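Bd0816 (Bdellovibrio bacteriovorus HD100, PDB 5CER) probably acts as a serine-type D-Ala-D-Ala carboxypeptidase of the peptidase S13 family, cleaving the terminal D-alanine from cell-wall peptides. Local coordinates at residues I149-A152 and M153-K156; L295-A298 and N299-D303; I206-R209 and M210-S214. The protein carries 2 engineered substitutions. All coordinates share one frame; numbering follows the deposited sequence.

Contact 1 of 3, residues I149-A152 and M153-K156; sequences INRA and MYSK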
loop_
_atom_site.group_PDB
_atom_site.type_symbol
_atom_site.label_atom_id
_atom_site.label_comp_id
_atom_site.label_asym_id
_atom_site.label_seq_id
_atom_site.Cartn_x
_atom_site.Cartn_y
_atom_site.Cartn_z
ATOM N N ILE A 149 -10.012 -23.554 11.025
ATOM C CA ILE A 149 -10.062 -22.485 10.043
ATOM C C ILE A 149 -10.993 -21.349 10.532
ATOM O O ILE A 149 -12.091 -21.614 11.036
ATOM C CB ILE A 149 -10.481 -23.003 8.646
ATOM C CG1 ILE A 149 -9.373 -23.895 8.094
ATOM C CG2 ILE A 149 -10.751 -21.831 7.677
ATOM C CD1 ILE A 149 -9.649 -24.480 6.737
ATOM N N ASN A 150 -10.551 -20.093 10.357
ATOM C CA ASN A 150 -11.396 -18.926 10.604
ATOM C C ASN A 150 -12.484 -18.907 9.550
ATOM O O ASN A 150 -12.222 -18.590 8.383
ATOM C CB ASN A 150 -10.545 -17.659 10.542
ATOM C CG ASN A 150 -11.306 -16.397 10.910
ATOM O OD1 ASN A 150 -12.384 -16.084 10.357
ATOM N ND2 ASN A 150 -10.718 -15.625 11.791
ATOM N N ARG A 151 -13.695 -19.269 9.964
ATOM C CA ARG A 151 -14.848 -19.345 9.035
ATOM C C ARG A 151 -15.147 -18.055 8.262
ATOM O O ARG A 151 -15.338 -18.102 7.037
ATOM C CB ARG A 151 -16.130 -19.851 9.749
ATOM C CG ARG A 151 -16.296 -21.374 9.783
ATOM C CD ARG A 151 -16.088 -21.994 8.393
ATOM N NE ARG A 151 -15.059 -23.024 8.341
ATOM C CZ ARG A 151 -14.528 -23.516 7.207
ATOM N NH1 ARG A 151 -14.902 -23.065 6.003
ATOM N NH2 ARG A 151 -13.602 -24.487 7.275
ATOM N N ALA A 152 -15.137 -16.922 8.963
ATOM C CA ALA A 152 -15.418 -15.633 8.329
ATOM C C ALA A 152 -14.356 -15.262 7.280
ATOM O O ALA A 152 -14.701 -14.829 6.166
ATOM C CB ALA A 152 -15.579 -14.544 9.371
ATOM N N MET A 153 -13.076 -15.454 7.617
ATOM C CA MET A 153 -11.993 -15.151 6.688
ATOM C C MET A 153 -11.924 -16.059 5.507
ATOM O O MET A 153 -11.742 -15.587 4.383
ATOM C CB MET A 153 -10.656 -15.090 7.399
ATOM C CG MET A 153 -10.635 -13.854 8.216
ATOM S SD MET A 153 -9.146 -13.192 8.848
ATOM C CE MET A 153 -8.471 -12.550 7.309
ATOM N N TYR A 154 -12.047 -17.358 5.740
ATOM C CA TYR A 154 -12.106 -18.309 4.624
ATOM C C TYR A 154 -13.239 -17.936 3.629
ATOM O O TYR A 154 -13.078 -17.982 2.416
ATOM C CB TYR A 154 -12.306 -19.742 5.129
ATOM C CG TYR A 154 -12.251 -20.755 4.000
ATOM C CD1 TYR A 154 -13.389 -21.043 3.239
ATOM C CD2 TYR A 154 -11.066 -21.414 3.690
ATOM C CE1 TYR A 154 -13.336 -21.936 2.186
ATOM C CE2 TYR A 154 -11.005 -22.288 2.619
ATOM C CZ TYR A 154 -12.138 -22.555 1.872
ATOM O OH TYR A 154 -12.070 -23.427 0.839
ATOM N N SER A 155 -14.364 -17.531 4.185
ATOM C CA SER A 155 -15.532 -17.187 3.376
ATOM C C SER A 155 -15.345 -15.881 2.544
ATOM O O SER A 155 -15.794 -15.810 1.392
ATOM C CB SER A 155 -16.760 -17.083 4.286
ATOM O OG SER A 155 -17.928 -17.102 3.509
ATOM N N LYS A 156 -14.704 -14.880 3.143
ATOM C CA LYS A 156 -14.321 -13.679 2.411
ATOM C C LYS A 156 -13.362 -14.015 1.266
ATOM O O LYS A 156 -13.572 -13.578 0.117
ATOM C CB LYS A 156 -13.664 -12.642 3.312
ATOM C CG LYS A 156 -14.623 -11.865 4.196
ATOM C CD LYS A 156 -13.946 -10.627 4.812
ATOM C CE LYS A 156 -14.597 -10.202 6.134
ATOM N NZ LYS A 156 -14.128 -11.056 7.292
#
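Asn150 and Tyr154 both carry CG anti to the backbone N (chi1 -175° in each), and these torsions bring each side chain to a different partner at the start of helix 151-163. The Asn150 amide swings over the first turn, where its OD1 accepts from Met153 N at 2.9 Å. The N-H points almost straight at the oxygen (167°), although the donor sits well above the amide's carbonyl plane and not on a lone pair. Asn150 is thus the N-cap, and its amide also lies across the Met153 side chain, with OD1 3.6 Å from Met153 CG. Tyr154 closes the turn through its backbone: its N donates to Asn150 O at 2.9 Å. Ile149, the residue before the cap, lays CG2 against Tyr154 CB at 3.6 Å, which is the pairing of a hydrophobic staple. Beside it, Arg151 runs the same way as the tyrosine, with NH1 3.7 Å from Tyr154 CD1 and the guanidinium turned 48° from the ring, at most a weak cation-pi attraction. The phenol OH bonds to Leu169 O and the ring also meets Tyr85 of helix 81-93. The chemistry implies a helix start secured twice: a polar cap gives an amide N-H of the first turn an acceptor, while the apolar staple ties the preceding loop to a buried ring.

Contact 2 of 3, residues L295-A298 and N299-D303; sequences LSVA and NKDSD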
loop_
_atom_site.group_PDB
_atom_site.type_symbol
_atom_site.label_atom_id
_atom_site.label_comp_id
_atom_site.label_asym_id
_atom_site.label_seq_id
_atom_site.Cartn_x
_atom_site.Cartn_y
_atom_site.Cartn_z
ATOM N N LEU A 295 1.645 -1.831 -11.071
ATOM C CA LEU A 295 1.493 -0.697 -10.173
ATOM C C LEU A 295 0.038 -0.300 -10.116
ATOM O O LEU A 295 -0.731 -0.507 -11.068
ATOM C CB LEU A 295 2.348 0.474 -10.662
ATOM C CG LEU A 295 3.853 0.276 -10.768
ATOM C CD1 LEU A 295 4.533 1.576 -11.124
ATOM C CD2 LEU A 295 4.456 -0.259 -9.495
ATOM N N SER A 296 -0.314 0.341 -9.034
ATOM C CA SER A 296 -1.678 0.748 -8.736
ATOM C C SER A 296 -2.170 1.863 -9.648
ATOM O O SER A 296 -1.368 2.669 -10.105
ATOM C CB SER A 296 -1.780 1.211 -7.277
ATOM O OG SER A 296 -1.196 0.263 -6.395
ATOM N N VAL A 297 -3.487 1.913 -9.848
ATOM C CA VAL A 297 -4.124 2.937 -10.638
ATOM C C VAL A 297 -4.971 3.793 -9.733
ATOM O O VAL A 297 -5.829 3.267 -9.027
ATOM C CB VAL A 297 -5.041 2.324 -11.715
ATOM C CG1 VAL A 297 -5.708 3.408 -12.532
ATOM C CG2 VAL A 297 -4.214 1.413 -12.626
ATOM N N ALA A 298 -4.740 5.106 -9.769
ATOM C CA ALA A 298 -5.445 6.050 -8.916
ATOM C C ALA A 298 -6.940 5.854 -9.004
ATOM O O ALA A 298 -7.507 5.839 -10.084
ATOM C CB ALA A 298 -5.089 7.477 -9.259
ATOM N N ASN A 299 -7.565 5.730 -7.837
ATOM C CA ASN A 299 -8.999 5.587 -7.701
ATOM C C ASN A 299 -9.533 4.226 -8.128
ATOM O O ASN A 299 -10.370 3.673 -7.416
ATOM C CB ASN A 299 -9.763 6.731 -8.383
ATOM C CG ASN A 299 -11.238 6.697 -8.122
ATOM O OD1 ASN A 299 -12.025 6.609 -9.060
ATOM N ND2 ASN A 299 -11.637 6.757 -6.866
ATOM N N LYS A 300 -9.074 3.695 -9.249
ATOM C CA LYS A 300 -9.615 2.439 -9.756
ATOM C C LYS A 300 -9.202 1.178 -9.005
ATOM O O LYS A 300 -9.995 0.231 -8.940
ATOM C CB LYS A 300 -9.330 2.303 -11.254
ATOM C CG LYS A 300 -10.174 3.257 -12.110
ATOM C CD LYS A 300 -9.760 3.143 -13.567
ATOM C CE LYS A 300 -10.188 4.317 -14.418
ATOM N NZ LYS A 300 -11.630 4.182 -14.741
ATOM N N ASP A 301 -8.023 1.164 -8.388
ATOM C CA ASP A 301 -7.657 0.043 -7.501
ATOM C C ASP A 301 -8.066 0.334 -6.055
ATOM O O ASP A 301 -7.335 1.006 -5.312
ATOM C CB ASP A 301 -6.173 -0.258 -7.599
ATOM C CG ASP A 301 -5.805 -0.939 -8.883
ATOM O OD1 ASP A 301 -6.543 -1.877 -9.270
ATOM O OD2 ASP A 301 -4.817 -0.487 -9.547
ATOM N N SER A 302 -9.261 -0.122 -5.691
ATOM C CA SER A 302 -9.852 0.132 -4.373
ATOM C C SER A 302 -9.052 -0.389 -3.269
ATOM O O SER A 302 -9.085 0.167 -2.185
ATOM C CB SER A 302 -11.212 -0.553 -4.192
ATOM O OG SER A 302 -12.064 -0.363 -5.298
ATOM N N ASP A 303 -8.415 -1.518 -3.483
ATOM C CA ASP A 303 -7.645 -2.128 -2.420
ATOM C C ASP A 303 -6.187 -1.736 -2.661
ATOM O O ASP A 303 -5.346 -2.559 -3.022
ATOM C CB ASP A 303 -7.854 -3.660 -2.436
ATOM C CG ASP A 303 -7.321 -4.374 -1.179
ATOM O OD1 ASP A 303 -6.701 -3.736 -0.319
ATOM O OD2 ASP A 303 -7.534 -5.600 -1.093
#
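Asp301 and Val297 are joined by two hydrogen bonds that run in opposite senses. Val297 N donates to Asp301 OD2 at 2.8 Å, reaching the carboxylate on its anti side and a little out of plane, while Asp301 N returns a nearly straight bond (170°) to Val297 O at 3.1 Å, in the carbonyl plane. The second bond spans five residues and makes an alpha-turn; the first lets the aspartate fold back and hold the turn at its base. The same carboxylate has further partners, since OD2 forms a salt bridge with Lys208 and OD1 bonds to Tyr384 OH, so its negative charge is probably well compensated although the residue is buried. Inside the loop, a weak bond from Lys300 N to Ala298 O, 2.8 Å long, closes a classic gamma-turn about Asn299, whose phi is positive (73°). Packing is lighter: Val297 CG1 crosses Lys300 CB at 4.0 Å, and Lys300 NZ forms a salt bridge with Glu381. The turn leaves the short, weakly bonded strand 296-297, at the edge of its antiparallel sheet within the chain; this strand pairs with strand 317-324 through backbone bonds of Ser296 and Ala298, while Leu295 and Asp301 touch helix 203-213.

Contact 3 of 3, residues I206-R209 and M210-S214; sequences ILKR and MNNQS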
loop_
_atom_site.group_PDB
_atom_site.type_symbol
_atom_site.label_atom_id
_atom_site.label_comp_id
_atom_site.label_asym_id
_atom_site.label_seq_id
_atom_site.Cartn_x
_atom_site.Cartn_y
_atom_site.Cartn_z
ATOM N N ILE A 206 1.480 -11.060 -8.151
ATOM C CA ILE A 206 2.112 -10.958 -6.836
ATOM C C ILE A 206 2.667 -9.509 -6.663
ATOM O O ILE A 206 2.535 -8.907 -5.624
ATOM C CB ILE A 206 3.234 -11.990 -6.682
ATOM C CG1 ILE A 206 2.663 -13.393 -6.583
ATOM C CG2 ILE A 206 4.064 -11.668 -5.431
ATOM C CD1 ILE A 206 3.671 -14.521 -6.465
ATOM N N LEU A 207 3.268 -8.979 -7.721
ATOM C CA LEU A 207 3.826 -7.648 -7.684
ATOM C C LEU A 207 2.713 -6.586 -7.569
ATOM O O LEU A 207 2.859 -5.611 -6.805
ATOM C CB LEU A 207 4.717 -7.433 -8.908
ATOM C CG LEU A 207 5.994 -8.314 -8.958
ATOM C CD1 LEU A 207 6.626 -8.271 -10.346
ATOM C CD2 LEU A 207 7.013 -7.900 -7.923
ATOM N N LYS A 208 1.638 -6.763 -8.329
ATOM C CA LYS A 208 0.501 -5.873 -8.262
ATOM C C LYS A 208 -0.053 -5.810 -6.838
ATOM O O LYS A 208 -0.343 -4.735 -6.323
ATOM C CB LYS A 208 -0.586 -6.317 -9.234
ATOM C CG LYS A 208 -1.822 -5.418 -9.230
ATOM C CD LYS A 208 -1.586 -4.121 -9.993
ATOM C CE LYS A 208 -2.824 -3.237 -9.919
ATOM N NZ LYS A 208 -2.893 -2.139 -10.918
ATOM N N ARG A 209 -0.157 -6.981 -6.208
ATOM C CA ARG A 209 -0.610 -7.057 -4.821
ATOM C C ARG A 209 0.356 -6.323 -3.849
ATOM O O ARG A 209 -0.095 -5.515 -3.013
ATOM C CB ARG A 209 -0.769 -8.522 -4.407
ATOM C CG ARG A 209 -1.246 -8.772 -2.995
ATOM C CD ARG A 209 -2.547 -8.108 -2.721
ATOM N NE ARG A 209 -3.184 -8.675 -1.538
ATOM C CZ ARG A 209 -4.332 -8.235 -1.002
ATOM N NH1 ARG A 209 -4.964 -7.148 -1.473
ATOM N NH2 ARG A 209 -4.811 -8.846 0.083
ATOM N N MET A 210 1.658 -6.584 -3.994
ATOM C CA MET A 210 2.661 -5.946 -3.180
ATOM C C MET A 210 2.614 -4.426 -3.295
ATOM O O MET A 210 2.667 -3.710 -2.298
ATOM C CB MET A 210 4.052 -6.427 -3.618
ATOM C CG MET A 210 5.238 -5.676 -3.014
ATOM S SD MET A 210 6.779 -6.272 -3.725
ATOM C CE MET A 210 6.759 -5.379 -5.305
ATOM N N ASN A 211 2.586 -3.936 -4.531
ATOM C CA ASN A 211 2.582 -2.517 -4.814
ATOM C C ASN A 211 1.296 -1.825 -4.377
ATOM O O ASN A 211 1.312 -0.659 -3.983
ATOM C CB ASN A 211 2.946 -2.296 -6.312
ATOM C CG ASN A 211 4.410 -2.566 -6.572
ATOM O OD1 ASN A 211 5.272 -2.207 -5.748
ATOM N ND2 ASN A 211 4.725 -3.175 -7.701
ATOM N N ASN A 212 0.170 -2.508 -4.512
ATOM C CA ASN A 212 -1.115 -1.986 -4.020
ATOM C C ASN A 212 -1.052 -1.722 -2.522
ATOM O O ASN A 212 -1.455 -0.645 -2.051
ATOM C CB ASN A 212 -2.257 -2.987 -4.314
ATOM C CG ASN A 212 -2.794 -2.906 -5.753
ATOM O OD1 ASN A 212 -2.510 -1.956 -6.516
ATOM N ND2 ASN A 212 -3.596 -3.887 -6.119
ATOM N N GLN A 213 -0.620 -2.732 -1.792
ATOM C CA GLN A 213 -0.603 -2.701 -0.354
ATOM C C GLN A 213 0.623 -1.926 0.198
ATOM O O GLN A 213 0.591 -1.506 1.375
ATOM C CB GLN A 213 -0.518 -4.141 0.243
ATOM C CG GLN A 213 -1.700 -5.030 -0.033
ATOM C CD GLN A 213 -1.587 -6.337 0.691
ATOM O OE1 GLN A 213 -0.543 -7.018 0.637
ATOM N NE2 GLN A 213 -2.645 -6.720 1.369
ATOM N N SER A 214 1.688 -1.815 -0.599
ATOM C CA SER A 214 3.002 -1.491 -0.088
ATOM C C SER A 214 3.505 -2.606 0.855
ATOM O O SER A 214 4.007 -2.317 1.947
ATOM C CB SER A 214 3.037 -0.095 0.576
ATOM O OG SER A 214 4.276 0.493 0.309
HETATM O O HOH W 1 -4.605 -5.338 -3.820
#
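Arg209 and Gln213 stack flat group on flat group: the glutamine NE2 lies 3.2 Å above the guanidinium plane, over its centre, and the two planes differ by only 18°. Both NE2 and the guanidinium nitrogens are donors, so this is a face contact and not a hydrogen bond. At the guanidinium edge, in its plane, a water accepts from Arg209 NH1 at 3.0 Å and from Asn212 ND2 at 2.9 Å, bridging residues three apart. Salt bridges from NE to Glu115 and from NH1 to Asp303 further fix the group's rotation, while Gln213 OE1 bonds to Asn215. The arginine extends with CG anti to its N (chi1 -179°) and then bends at chi2 (57°), which turns the guanidinium toward Gln213, so that one face meets the amide. Asn212 lies across Lys208, OD1 3.6 Å from Lys208 CE, and this oxygen bonds to Ser296 OG, while the lysine amine reaches Ser292 O. On another side of the helix, Leu207 CD2 meets Met210 CE at 3.6 Å, the two chains running alongside. Regular helical bonds, such as Asn211 N to Leu207 O at 2.8 Å, continue to Gln213, and Ser214 leaves the helix with positive phi. Leu207 and Met210 pack helix 203-213 against helices 35-47 and 216-225, while Asn212 faces the loop after strand 296-297.

Overall arrangement
Contacts 2 and 3 form one buried neighbourhood, their centres 11 Å apart, whereas contact 1 is a surface feature with its centre about 22 Å from that of contact 3 and 25 Å from that of contact 2. Between contacts 2 and 3, Leu295 O lies 2.7 Å from Lys208 NZ, a probable hydrogen bond joining the residue just before strand 296-297 to helix 203-213. Ser214, where contact 3 ends, opens a Ser-Asn-Asn sequence matching the SXN motif of penicillin-recognising enzymes, and its OG bonds to Lys320 of strand 317-324, which is consistent with a place beside the active site. Contact 1 stays about 9 Å from contact 3 at the nearest atoms, without touching.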